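PDB 4Z0C: toll-like receptor 13 from Mus musculus, which recognises bacterial 23S ribosomal RNA and signals through MYD88 and TRAF6 to activate NF-kappa-B, this chain being the leucine-rich-repeat ectodomain. Local coordinates for residues L112-Q117 with S136-N141; D162-S167 with H183-G188; R65-S70 with N89-K94; S106-L111 with T127-L132. All blocks are in the same frame, centred on the assembly; numbering follows the deposited sequence.

Contact 1: residues L112-Q117 with S136-N141. With nucleotides of chain C.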
# COMPACT_ATOMS: atom_id res chain seq x y z
N LEU A 112 36.70 -2.50 17.47
CA LEU A 112 35.64 -3.48 17.25
C LEU A 112 36.14 -4.59 16.34
O LEU A 112 36.47 -4.37 15.17
CB LEU A 112 34.40 -2.81 16.66
CG LEU A 112 33.89 -1.60 17.46
CD1 LEU A 112 32.71 -0.91 16.79
CD2 LEU A 112 33.53 -2.02 18.86
N LEU A 113 36.19 -5.79 16.90
CA LEU A 113 36.64 -6.96 16.16
C LEU A 113 35.58 -8.05 16.15
O LEU A 113 35.88 -9.23 15.89
CB LEU A 113 37.93 -7.50 16.78
CG LEU A 113 39.17 -6.67 16.51
CD1 LEU A 113 40.24 -7.03 17.52
CD2 LEU A 113 39.65 -6.97 15.11
N SER A 114 34.33 -7.64 16.38
CA SER A 114 33.20 -8.56 16.40
C SER A 114 33.06 -9.26 15.07
O SER A 114 33.52 -8.75 14.06
CB SER A 114 31.90 -7.80 16.69
OG SER A 114 32.20 -6.55 17.29
N HIS A 115 32.49 -10.45 15.09
CA HIS A 115 32.09 -11.14 13.86
C HIS A 115 33.27 -11.42 12.94
O HIS A 115 33.30 -11.03 11.77
CB HIS A 115 30.99 -10.35 13.16
CG HIS A 115 30.27 -11.11 12.08
ND1 HIS A 115 30.69 -12.35 11.64
CD2 HIS A 115 29.15 -10.82 11.38
CE1 HIS A 115 29.88 -12.77 10.68
NE2 HIS A 115 28.94 -11.86 10.52
N ASN A 116 34.27 -12.09 13.48
CA ASN A 116 35.39 -12.58 12.69
C ASN A 116 35.58 -14.04 13.06
O ASN A 116 34.65 -14.66 13.57
CB ASN A 116 36.64 -11.75 12.98
CG ASN A 116 36.68 -10.44 12.20
OD1 ASN A 116 37.02 -10.43 11.02
ND2 ASN A 116 36.35 -9.33 12.86
N GLN A 117 36.77 -14.60 12.84
CA GLN A 117 37.03 -15.99 13.23
C GLN A 117 38.31 -16.09 14.08
O GLN A 117 39.07 -17.04 13.97
CB GLN A 117 37.16 -16.90 12.00
CG GLN A 117 36.03 -16.79 10.99
CD GLN A 117 36.27 -15.65 10.01
OE1 GLN A 117 37.39 -15.49 9.50
NE2 GLN A 117 35.22 -14.88 9.73
N SER A 136 35.73 -4.94 21.60
CA SER A 136 34.72 -5.95 21.32
C SER A 136 35.31 -7.14 20.56
O SER A 136 35.85 -6.97 19.47
CB SER A 136 33.53 -5.35 20.57
OG SER A 136 32.60 -6.38 20.26
N LEU A 137 35.19 -8.33 21.14
CA LEU A 137 35.61 -9.56 20.46
C LEU A 137 34.43 -10.54 20.29
O LEU A 137 34.62 -11.73 20.02
CB LEU A 137 36.75 -10.23 21.25
CG LEU A 137 38.10 -9.54 21.45
CD1 LEU A 137 38.90 -10.33 22.42
CD2 LEU A 137 38.88 -9.43 20.18
N SER A 138 33.21 -10.02 20.42
CA SER A 138 32.02 -10.87 20.27
C SER A 138 31.98 -11.54 18.91
O SER A 138 32.52 -11.01 17.94
CB SER A 138 30.73 -10.08 20.48
OG SER A 138 30.61 -9.00 19.58
N ARG A 139 31.37 -12.71 18.86
CA ARG A 139 31.22 -13.46 17.62
C ARG A 139 32.57 -13.79 17.01
O ARG A 139 32.93 -13.29 15.96
CB ARG A 139 30.33 -12.70 16.62
CG ARG A 139 29.58 -13.61 15.66
CD ARG A 139 28.08 -13.36 15.71
NE ARG A 139 27.54 -12.61 14.57
CZ ARG A 139 27.25 -13.12 13.37
NH1 ARG A 139 26.75 -12.34 12.43
NH2 ARG A 139 27.45 -14.40 13.10
N ASN A 140 33.33 -14.62 17.71
CA ASN A 140 34.59 -15.12 17.20
C ASN A 140 34.76 -16.61 17.53
O ASN A 140 33.79 -17.26 17.90
CB ASN A 140 35.76 -14.28 17.74
CG ASN A 140 35.98 -13.02 16.91
OD1 ASN A 140 36.40 -13.11 15.75
ND2 ASN A 140 35.73 -11.85 17.50
N ASN A 141 35.98 -17.13 17.40
CA ASN A 141 36.25 -18.56 17.60
C ASN A 141 37.25 -18.76 18.76
O ASN A 141 38.16 -19.59 18.68
CB ASN A 141 36.77 -19.18 16.28
CG ASN A 141 36.74 -20.73 16.29
OD1 ASN A 141 36.19 -21.34 17.20
ND2 ASN A 141 37.34 -21.34 15.26
P C C 13 21.83 -15.71 4.96
OP1 C C 13 21.58 -17.09 4.46
OP2 C C 13 20.71 -14.77 5.19
O5' C C 13 22.54 -15.81 6.38
C5' C C 13 23.86 -16.31 6.50
C4' C C 13 24.47 -15.86 7.80
O4' C C 13 25.15 -14.59 7.64
C3' C C 13 23.49 -15.62 8.93
O3' C C 13 23.03 -16.81 9.54
C2' C C 13 24.29 -14.72 9.87
O2' C C 13 25.19 -15.50 10.63
C1' C C 13 25.09 -13.87 8.86
N1 C C 13 24.46 -12.55 8.63
C2 C C 13 24.82 -11.49 9.46
O2 C C 13 25.66 -11.69 10.35
N3 C C 13 24.25 -10.27 9.27
C4 C C 13 23.35 -10.10 8.30
N4 C C 13 22.82 -8.88 8.16
C5 C C 13 22.96 -11.17 7.44
C6 C C 13 23.53 -12.36 7.64
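Arg-139 lays its guanidinium over one face of the His-115 ring, CZ standing 3.5 Å above the ring plane and over its centre. The two planes are 33° apart, so the groups overlap without lying flat on each other. Both side chains leave the backbone with CG anti to N (chi1 -166° in His-115), which sends them the same way, toward cytidine C13 of RNA chain C. There His-115 NE2 gives a weak hydrogen bond of 3.3 Å to the base O2; the modelled approach of Arg-139 NH1 to that oxygen is too short to be trusted in detail. Two consecutive leucine-rich repeats meet here, just after their parallel strands, and the asparagine of the LxxLxLxxN consensus stitches them together: Asn-140 ND2 donates to Leu-137 O at 2.8 Å within its own turn and to Leu-113 O at 3.1 Å in the preceding one. Asn-116 ND2 reaches Leu-113 O from the opposite face of the carbonyl plane. Ser-136 holds the strand end of the contact. Its carbonyl O accepts from Leu-113 N (2.8 Å), its OG pairs with Ser-114 OG at 3.0 Å, and its CB rests against Leu-112 CD2 at 3.7 Å.

Contact 2: residues D162-S167 with H183-G188. With NAG (2-acetamido-2-deoxy-beta-D-glucopyranose), chain M; NAG (2-acetamido-2-deoxy-beta-D-glucopyranose), chain F; NAG (2-acetamido-2-deoxy-beta-D-glucopyranose), chain N.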
# COMPACT_ATOMS: atom_id res chain seq x y z
N ASP A 162 34.19 -7.29 25.69
CA ASP A 162 33.08 -8.09 25.26
C ASP A 162 33.51 -9.36 24.55
O ASP A 162 34.07 -9.31 23.46
CB ASP A 162 32.15 -7.29 24.35
CG ASP A 162 30.78 -7.93 24.25
OD1 ASP A 162 30.47 -8.81 25.09
OD2 ASP A 162 30.01 -7.57 23.34
N LEU A 163 33.21 -10.50 25.17
CA LEU A 163 33.49 -11.80 24.57
C LEU A 163 32.21 -12.59 24.28
O LEU A 163 32.25 -13.81 24.15
CB LEU A 163 34.40 -12.60 25.51
CG LEU A 163 35.82 -12.06 25.72
CD1 LEU A 163 36.48 -12.68 26.96
CD2 LEU A 163 36.66 -12.38 24.50
N THR A 164 31.08 -11.89 24.13
CA THR A 164 29.82 -12.59 23.88
C THR A 164 29.89 -13.45 22.62
O THR A 164 30.56 -13.10 21.68
CB THR A 164 28.57 -11.68 23.92
OG1 THR A 164 27.51 -12.29 23.18
CG2 THR A 164 28.83 -10.39 23.31
N ASN A 165 29.24 -14.61 22.66
CA ASN A 165 29.25 -15.55 21.53
C ASN A 165 30.64 -16.02 21.11
O ASN A 165 31.07 -15.78 19.98
CB ASN A 165 28.47 -15.01 20.33
CG ASN A 165 27.04 -14.75 20.66
OD1 ASN A 165 26.51 -15.31 21.62
ND2 ASN A 165 26.39 -13.89 19.87
N ASN A 166 31.34 -16.68 22.02
CA ASN A 166 32.57 -17.39 21.72
C ASN A 166 32.49 -18.81 22.30
O ASN A 166 31.41 -19.28 22.62
CB ASN A 166 33.78 -16.63 22.28
CG ASN A 166 34.15 -15.42 21.44
OD1 ASN A 166 34.75 -15.55 20.37
ND2 ASN A 166 33.84 -14.23 21.94
N SER A 167 33.64 -19.47 22.46
CA SER A 167 33.67 -20.85 22.91
C SER A 167 34.49 -21.05 24.20
O SER A 167 35.13 -22.09 24.40
CB SER A 167 34.25 -21.75 21.82
OG SER A 167 33.35 -21.84 20.74
N HIS A 183 33.05 -3.34 32.79
CA HIS A 183 32.09 -4.23 32.14
C HIS A 183 32.76 -5.43 31.51
O HIS A 183 33.72 -5.29 30.73
CB HIS A 183 31.31 -3.49 31.04
CG HIS A 183 30.43 -2.40 31.55
ND1 HIS A 183 30.91 -1.30 32.23
CD2 HIS A 183 29.09 -2.23 31.46
CE1 HIS A 183 29.90 -0.51 32.56
NE2 HIS A 183 28.79 -1.05 32.10
N LEU A 184 32.23 -6.61 31.79
CA LEU A 184 32.77 -7.82 31.23
C LEU A 184 31.62 -8.76 30.86
O LEU A 184 30.69 -8.94 31.63
CB LEU A 184 33.70 -8.49 32.24
CG LEU A 184 34.32 -9.84 31.89
CD1 LEU A 184 35.28 -9.71 30.71
CD2 LEU A 184 35.02 -10.42 33.11
N SER A 185 31.69 -9.36 29.68
CA SER A 185 30.62 -10.24 29.26
C SER A 185 31.11 -11.57 28.69
O SER A 185 31.93 -11.59 27.79
CB SER A 185 29.72 -9.54 28.24
OG SER A 185 28.73 -10.44 27.77
N PHE A 186 30.57 -12.67 29.23
CA PHE A 186 30.79 -14.01 28.68
C PHE A 186 29.51 -14.59 28.05
O PHE A 186 29.38 -15.81 27.92
CB PHE A 186 31.27 -14.98 29.77
CG PHE A 186 32.60 -14.63 30.33
CD1 PHE A 186 33.77 -15.03 29.69
CD2 PHE A 186 32.70 -13.91 31.51
CE1 PHE A 186 35.02 -14.70 30.20
CE2 PHE A 186 33.93 -13.57 32.03
CZ PHE A 186 35.10 -13.97 31.37
N GLU A 187 28.57 -13.72 27.70
CA GLU A 187 27.29 -14.18 27.17
C GLU A 187 27.48 -15.12 25.97
O GLU A 187 28.26 -14.85 25.07
CB GLU A 187 26.42 -12.99 26.76
CG GLU A 187 25.12 -13.37 26.07
CD GLU A 187 24.42 -12.18 25.43
OE1 GLU A 187 24.57 -11.05 25.96
OE2 GLU A 187 23.70 -12.37 24.42
N GLY A 188 26.76 -16.23 25.97
CA GLY A 188 26.72 -17.10 24.81
C GLY A 188 28.00 -17.86 24.59
O GLY A 188 28.35 -18.21 23.46
C1 NAG M . 24.96 -13.89 20.09
C2 NAG M . 24.56 -12.65 19.30
C3 NAG M . 23.04 -12.53 19.22
C4 NAG M . 22.48 -13.80 18.60
C5 NAG M . 22.94 -15.03 19.39
C6 NAG M . 22.51 -16.28 18.64
C7 NAG M . 26.23 -10.85 19.36
C8 NAG M . 26.68 -9.58 20.04
N2 NAG M . 25.14 -11.45 19.88
O3 NAG M . 22.64 -11.41 18.47
O4 NAG M . 21.06 -13.73 18.49
O5 NAG M . 24.35 -15.07 19.58
O6 NAG M . 22.73 -16.04 17.26
O7 NAG M . 26.86 -11.29 18.40
C1 NAG F . 21.14 -10.20 30.42
C2 NAG F . 20.34 -8.92 30.23
C3 NAG F . 19.26 -9.07 29.16
C4 NAG F . 19.87 -9.68 27.90
C5 NAG F . 20.45 -11.02 28.33
C6 NAG F . 20.90 -11.91 27.19
C7 NAG F . 19.98 -7.37 31.99
C8 NAG F . 19.26 -6.97 33.25
N2 NAG F . 19.74 -8.57 31.50
O3 NAG F . 18.66 -7.83 28.88
O4 NAG F . 18.90 -9.79 26.89
O5 NAG F . 21.55 -10.71 29.16
O6 NAG F . 21.52 -11.07 26.24
O7 NAG F . 20.76 -6.61 31.43
C1 NAG N . 25.28 -2.21 34.17
C2 NAG N . 24.37 -1.97 32.96
C3 NAG N . 23.41 -0.82 33.19
C4 NAG N . 22.62 -1.04 34.47
C5 NAG N . 23.59 -1.23 35.62
C6 NAG N . 22.78 -1.48 36.89
C7 NAG N . 25.28 -2.53 30.79
C8 NAG N . 25.79 -1.98 29.48
N2 NAG N . 25.14 -1.65 31.77
O3 NAG N . 22.57 -0.69 32.08
O4 NAG N . 21.78 0.06 34.75
O5 NAG N . 24.51 -2.29 35.37
O6 NAG N . 23.64 -1.54 38.01
O7 NAG N . 25.03 -3.72 30.93
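Leu-163 meets Ser-185 and Phe-186 on the dense side of this contact, and Thr-164 lies there alongside Glu-187. Leu-163 N bonds Ser-185 O at 3.1 Å, while its side chain runs alongside Phe-186 and brings CD1 to 4.1 Å from CE1 of that ring. Further along, Glu-187 O is gripped from several directions: Asn-165 N donates to it at 2.6 Å and nearly in line with the C=O bond, Thr-164 OG1 adds a weak bond of 3.3 Å, and Thr-164 CA makes a CH...O contact. Thr-164 OG1 and Glu-187 CG are both anti to their backbone N, which lays the two side chains side by side, CB to CB at 3.8 Å. Gly-188, with phi at 72°, has no side chain, and Asn-165 OD1 lies 3.7 Å from its CA, on the side where a CB would project.

The outer side is looser and dressed with carbohydrate. Asn-165 ND2 carries the N-linked sugar of chain M through a covalent bond to C1, and Glu-187 OE1 comes to 3.1 Å from O6 of the sugar of chain F.

The segments include the ends of parallel strands 160-162 and 183-185, in successive leucine-rich repeats, and the turns after them. The consensus asparagine of the next repeat, Asn-189, donates through ND2 to Leu-163 O and Phe-186 O, and on the buried side Phe-186 meets Phe-145, at the start of helix 145-152, edge-to-face. Strand 183-185 lies between strands 160-162 and 206-208, with Leu-184 touching Leu-161 on one and Leu-207 on the other.

Contact 3: residues R65-S70 with N89-K94. With NAG (2-acetamido-2-deoxy-beta-D-glucopyranose), chain E; nucleotides of chain C.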
# COMPACT_ATOMS: atom_id res chain seq x y z
N ARG A 65 35.96 3.01 9.54
CA ARG A 65 35.10 1.83 9.56
C ARG A 65 35.34 0.96 8.35
O ARG A 65 35.14 1.38 7.21
CB ARG A 65 33.63 2.23 9.64
CG ARG A 65 33.27 2.97 10.91
CD ARG A 65 31.82 3.47 10.89
NE ARG A 65 31.64 4.46 11.95
CZ ARG A 65 30.48 4.75 12.53
NH1 ARG A 65 29.34 4.15 12.16
NH2 ARG A 65 30.46 5.68 13.49
N LEU A 66 35.77 -0.27 8.61
CA LEU A 66 36.09 -1.23 7.59
C LEU A 66 35.20 -2.43 7.74
O LEU A 66 35.59 -3.54 7.38
CB LEU A 66 37.54 -1.67 7.71
CG LEU A 66 38.58 -0.63 7.27
CD1 LEU A 66 39.94 -0.87 7.93
CD2 LEU A 66 38.74 -0.72 5.76
N GLU A 67 34.00 -2.19 8.28
CA GLU A 67 33.02 -3.25 8.54
C GLU A 67 32.61 -3.99 7.27
O GLU A 67 32.48 -3.38 6.21
CB GLU A 67 31.78 -2.68 9.24
CG GLU A 67 30.68 -3.71 9.53
CD GLU A 67 29.69 -3.26 10.62
OE1 GLU A 67 29.74 -2.11 11.08
OE2 GLU A 67 28.85 -4.09 11.00
N TRP A 68 32.42 -5.30 7.37
CA TRP A 68 31.90 -6.10 6.26
C TRP A 68 32.83 -6.03 5.05
O TRP A 68 32.46 -5.50 4.00
CB TRP A 68 30.48 -5.64 5.88
CG TRP A 68 29.72 -6.59 5.00
CD1 TRP A 68 30.16 -7.79 4.50
CD2 TRP A 68 28.39 -6.40 4.50
NE1 TRP A 68 29.18 -8.36 3.72
CE2 TRP A 68 28.08 -7.53 3.71
CE3 TRP A 68 27.44 -5.39 4.64
CZ2 TRP A 68 26.86 -7.67 3.06
CZ3 TRP A 68 26.22 -5.54 4.00
CH2 TRP A 68 25.94 -6.67 3.22
N ASN A 69 34.05 -6.53 5.21
CA ASN A 69 34.96 -6.71 4.09
C ASN A 69 35.50 -8.14 4.12
O ASN A 69 34.85 -9.01 4.69
CB ASN A 69 36.07 -5.66 4.10
CG ASN A 69 35.65 -4.38 3.36
OD1 ASN A 69 35.82 -4.28 2.16
ND2 ASN A 69 35.15 -3.40 4.10
N SER A 70 36.65 -8.41 3.51
CA SER A 70 37.20 -9.76 3.57
C SER A 70 38.61 -9.75 4.12
O SER A 70 39.44 -10.59 3.78
CB SER A 70 37.17 -10.45 2.20
OG SER A 70 35.85 -10.48 1.67
N ASN A 89 36.74 0.24 13.38
CA ASN A 89 35.74 -0.80 13.19
C ASN A 89 36.26 -1.85 12.21
O ASN A 89 36.53 -1.55 11.05
CB ASN A 89 34.45 -0.16 12.67
CG ASN A 89 33.27 -1.12 12.62
OD1 ASN A 89 33.42 -2.30 12.32
ND2 ASN A 89 32.07 -0.59 12.89
N LEU A 90 36.39 -3.09 12.68
CA LEU A 90 36.90 -4.18 11.87
C LEU A 90 35.89 -5.33 11.87
O LEU A 90 36.22 -6.47 11.56
CB LEU A 90 38.25 -4.65 12.44
CG LEU A 90 39.55 -4.47 11.62
CD1 LEU A 90 39.43 -3.36 10.66
CD2 LEU A 90 40.78 -4.22 12.52
N VAL A 91 34.66 -5.00 12.23
CA VAL A 91 33.56 -5.97 12.32
C VAL A 91 33.28 -6.66 10.99
O VAL A 91 33.32 -6.03 9.93
CB VAL A 91 32.27 -5.27 12.81
CG1 VAL A 91 31.10 -6.25 12.83
CG2 VAL A 91 32.50 -4.68 14.19
N GLU A 92 33.01 -7.96 11.07
CA GLU A 92 32.62 -8.78 9.92
C GLU A 92 33.69 -8.82 8.83
O GLU A 92 33.51 -8.28 7.74
CB GLU A 92 31.24 -8.39 9.35
CG GLU A 92 30.66 -9.49 8.47
CD GLU A 92 29.24 -9.23 7.95
OE1 GLU A 92 28.57 -8.23 8.34
OE2 GLU A 92 28.80 -10.07 7.13
N ASN A 93 34.81 -9.47 9.14
CA ASN A 93 35.86 -9.70 8.15
C ASN A 93 36.32 -11.14 8.21
O ASN A 93 35.58 -12.00 8.66
CB ASN A 93 37.04 -8.75 8.38
CG ASN A 93 36.77 -7.36 7.86
OD1 ASN A 93 36.89 -7.11 6.67
ND2 ASN A 93 36.45 -6.43 8.76
N LYS A 94 37.55 -11.40 7.80
CA LYS A 94 38.05 -12.78 7.77
C LYS A 94 39.27 -12.97 8.67
O LYS A 94 40.17 -13.76 8.36
CB LYS A 94 38.35 -13.19 6.33
CG LYS A 94 37.11 -13.23 5.44
CD LYS A 94 36.31 -14.49 5.73
CE LYS A 94 34.80 -14.27 5.60
NZ LYS A 94 34.33 -14.24 4.19
C1 NAG E . 29.56 5.28 7.58
C2 NAG E . 28.09 5.00 7.99
C3 NAG E . 27.42 6.25 8.51
C4 NAG E . 28.23 6.83 9.65
C5 NAG E . 29.58 7.17 9.04
C6 NAG E . 30.48 7.92 10.02
C7 NAG E . 27.10 3.25 6.60
C8 NAG E . 26.12 2.93 5.49
N2 NAG E . 27.25 4.54 6.90
O3 NAG E . 26.10 5.98 8.89
O4 NAG E . 27.63 7.99 10.18
O5 NAG E . 30.19 5.95 8.65
O6 NAG E . 31.82 7.86 9.57
O7 NAG E . 27.73 2.37 7.17
P C C 12 20.24 -10.11 3.89
OP1 C C 12 18.89 -9.84 3.33
OP2 C C 12 20.29 -10.40 5.32
O5' C C 12 20.90 -11.23 2.97
C5' C C 12 21.21 -12.49 3.45
C4' C C 12 22.58 -12.93 3.03
O4' C C 12 23.43 -11.77 2.78
C3' C C 12 23.30 -13.73 4.09
O3' C C 12 22.96 -15.10 4.01
C2' C C 12 24.78 -13.44 3.83
O2' C C 12 25.29 -14.31 2.83
C1' C C 12 24.73 -12.01 3.28
N1 C C 12 25.04 -10.96 4.29
C2 C C 12 26.24 -10.90 5.01
O2 C C 12 27.09 -11.78 4.86
N3 C C 12 26.43 -9.89 5.90
C4 C C 12 25.50 -8.94 6.06
N4 C C 12 25.73 -7.95 6.93
C5 C C 12 24.29 -8.96 5.32
C6 C C 12 24.11 -9.97 4.46
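The carboxylate of Glu-92 lies over the rim of one face of the Trp-68 indole, and together the two residues receive cytidine C12 of RNA chain C. Both have CG anti to the backbone N (chi1 -165° in Trp-68), so they run side by side, and the carboxylate lies only 5° from parallel with the indole. The base covers the same indole face, its C4 3.5 Å above the plane. Its N4 donates a straight hydrogen bond to Glu-92 OE1 (3.2 Å, 168° at the hydrogen), while OE2 is 2.7 Å from N3, a spacing that a proton shared between these two acceptors might explain.

Backbone hydrogen bonds hold the turns in register: Leu-66 N to Asn-89 O at 2.9 Å and Trp-68 N to Val-91 O at 2.8 Å. This is the repeating join of leucine-rich repeats 2 and 3, in which Asn-93 occupies the consensus asparagine site, donating through ND2 to Leu-90 O at 2.8 Å and more weakly to Leu-66 O, with OD1 accepting from Ile-71 N.

Among polar side chains, Asn-89 uses OD1 to close an Asx turn on Val-91 N (3.0 Å) and ND2 for a weak bond to Glu-67 OE1. Arg-65 NE makes a salt bridge with Asp-63, and the sugar of chain E lies over one face of the guanidinium.

Apolar contact comes from Leu-66 and Leu-90, whose CD1 atoms touch at 3.7 Å inside the solenoid.

Contact 4: residues S106-L111 with T127-L132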
# COMPACT_ATOMS: atom_id res chain seq x y z
N SER A 106 47.72 5.65 19.07
CA SER A 106 47.95 6.07 20.46
C SER A 106 46.78 6.81 21.07
O SER A 106 46.77 7.08 22.28
CB SER A 106 49.26 6.87 20.59
OG SER A 106 49.10 8.21 20.15
N SER A 107 45.78 7.14 20.25
CA SER A 107 44.54 7.73 20.75
C SER A 107 43.31 6.80 20.65
O SER A 107 42.22 7.17 21.08
CB SER A 107 44.24 9.04 20.01
OG SER A 107 45.13 10.06 20.39
N LEU A 108 43.49 5.61 20.08
CA LEU A 108 42.38 4.68 19.87
C LEU A 108 41.62 4.40 21.15
O LEU A 108 42.19 3.89 22.11
CB LEU A 108 42.87 3.36 19.29
CG LEU A 108 41.82 2.51 18.59
CD1 LEU A 108 41.43 3.20 17.28
CD2 LEU A 108 42.36 1.13 18.33
N LYS A 109 40.33 4.76 21.17
CA LYS A 109 39.47 4.53 22.34
C LYS A 109 38.60 3.29 22.23
O LYS A 109 38.32 2.63 23.23
CB LYS A 109 38.59 5.75 22.61
CG LYS A 109 39.34 6.84 23.34
CD LYS A 109 38.52 8.11 23.47
CE LYS A 109 37.29 7.91 24.31
NZ LYS A 109 36.37 9.06 24.14
N THR A 110 38.16 2.97 21.02
CA THR A 110 37.35 1.77 20.81
C THR A 110 37.79 0.94 19.60
O THR A 110 38.07 1.47 18.53
CB THR A 110 35.80 2.02 20.84
OG1 THR A 110 35.20 1.44 19.67
CG2 THR A 110 35.46 3.49 20.91
N LEU A 111 37.91 -0.36 19.81
CA LEU A 111 38.35 -1.26 18.76
C LEU A 111 37.32 -2.38 18.64
O LEU A 111 37.09 -3.13 19.59
CB LEU A 111 39.72 -1.85 19.09
CG LEU A 111 40.24 -2.94 18.17
CD1 LEU A 111 40.38 -2.44 16.75
CD2 LEU A 111 41.57 -3.47 18.68
N THR A 127 49.86 -3.41 22.86
CA THR A 127 50.80 -2.49 23.52
C THR A 127 50.73 -0.99 23.15
O THR A 127 50.74 -0.14 24.04
CB THR A 127 52.27 -2.98 23.40
OG1 THR A 127 52.38 -4.30 23.95
CG2 THR A 127 53.20 -2.06 24.15
N PRO A 128 50.62 -0.66 21.84
CA PRO A 128 50.49 0.78 21.53
C PRO A 128 49.15 1.39 21.98
O PRO A 128 49.02 2.61 21.98
CB PRO A 128 50.58 0.83 20.00
CG PRO A 128 51.16 -0.47 19.58
CD PRO A 128 50.73 -1.47 20.61
N LEU A 129 48.18 0.56 22.38
CA LEU A 129 46.83 1.05 22.64
C LEU A 129 46.67 1.61 24.04
O LEU A 129 45.85 1.13 24.82
CB LEU A 129 45.81 -0.05 22.39
CG LEU A 129 45.94 -0.67 21.00
CD1 LEU A 129 44.84 -1.70 20.77
CD2 LEU A 129 45.93 0.41 19.92
N ILE A 130 47.43 2.65 24.35
CA ILE A 130 47.46 3.22 25.69
C ILE A 130 46.19 3.96 26.11
O ILE A 130 46.08 4.37 27.27
CB ILE A 130 48.66 4.17 25.86
CG1 ILE A 130 48.64 5.21 24.73
CG2 ILE A 130 49.97 3.38 25.84
CD1 ILE A 130 49.36 6.46 25.06
N LYS A 131 45.24 4.15 25.18
CA LYS A 131 43.99 4.86 25.49
C LYS A 131 42.74 3.99 25.32
O LYS A 131 41.62 4.45 25.56
CB LYS A 131 43.85 6.10 24.61
CG LYS A 131 44.92 7.16 24.82
CD LYS A 131 44.41 8.31 25.67
CE LYS A 131 45.57 9.05 26.34
NZ LYS A 131 45.53 10.52 26.13
N LEU A 132 42.93 2.72 24.94
CA LEU A 132 41.84 1.84 24.59
C LEU A 132 40.93 1.58 25.79
O LEU A 132 41.36 1.01 26.80
CB LEU A 132 42.39 0.52 24.06
CG LEU A 132 41.31 -0.29 23.35
CD1 LEU A 132 40.91 0.48 22.09
CD2 LEU A 132 41.80 -1.68 22.99
O HOH W 1 44.93 3.81 22.54
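The bend that leads each leucine-rich repeat back into its strand is where these segments stack, the first leucines of two consecutive LxxLxL signatures packed side by side. Leu-108 and Leu-132 hold equivalent places, 24 residues apart and each the opening leucine of its signature; in keeping with this, both have CG anti to the backbone N (chi1 -160° and -165°) and point the same way. Leu-108 CD2 is the meeting point, 4.0 Å from Leu-129 CD2 and 4.1 Å from Leu-132 CD1. The same CD1 of Leu-132 reaches on to Leu-111 CB at 4.0 Å and also touches Lys-109 O, so this methyl touches backbone as well as side chains.

No direct hydrogen bond joins the segments. Leu-108 O lies 3.2 Å from Leu-132 N, but at a poor angle. A water fills the role, donating to Leu-108 O at 2.8 Å and accepting from Lys-131 N at 2.7 Å. A type I turn from Leu-129 to Leu-132 presents these groups. Toward the surface Ser-106 is still well covered: its O lies 3.1 Å from Lys-131 CG and 3.6 Å from Ile-130 CG1.

Leu-108 and Leu-111 also pack on Leu-88 of strand 87-89, and Leu-111 touches Leu-135 of strand 134-136. Strand 110-112, which grows out of the first segment, thus lies between those two parallel neighbours, with the buried Leu-108 and Leu-111 directed into the solenoid core.

From the N terminus, contact 3 comes first: it closes one leucine-rich-repeat coil by bringing 89-94 beside 65-70, and it is complete before contact 4 opens at 106. Contacts 4 and 1 cross, their segments alternating as 106-111, 112-117, 127-132 and 136-141, so a single coil is joined to the next both at the bend before its strand and at the turn after it. Contact 2 follows in series. No contact nests in another. Contact 1 touches the other three: Leu-112 O lies 2.8 Å from Leu-90 N of contact 3, Ser-136 N approaches Leu-111 O of contact 4, and Leu-137 N approaches Asp-162 O of contact 2.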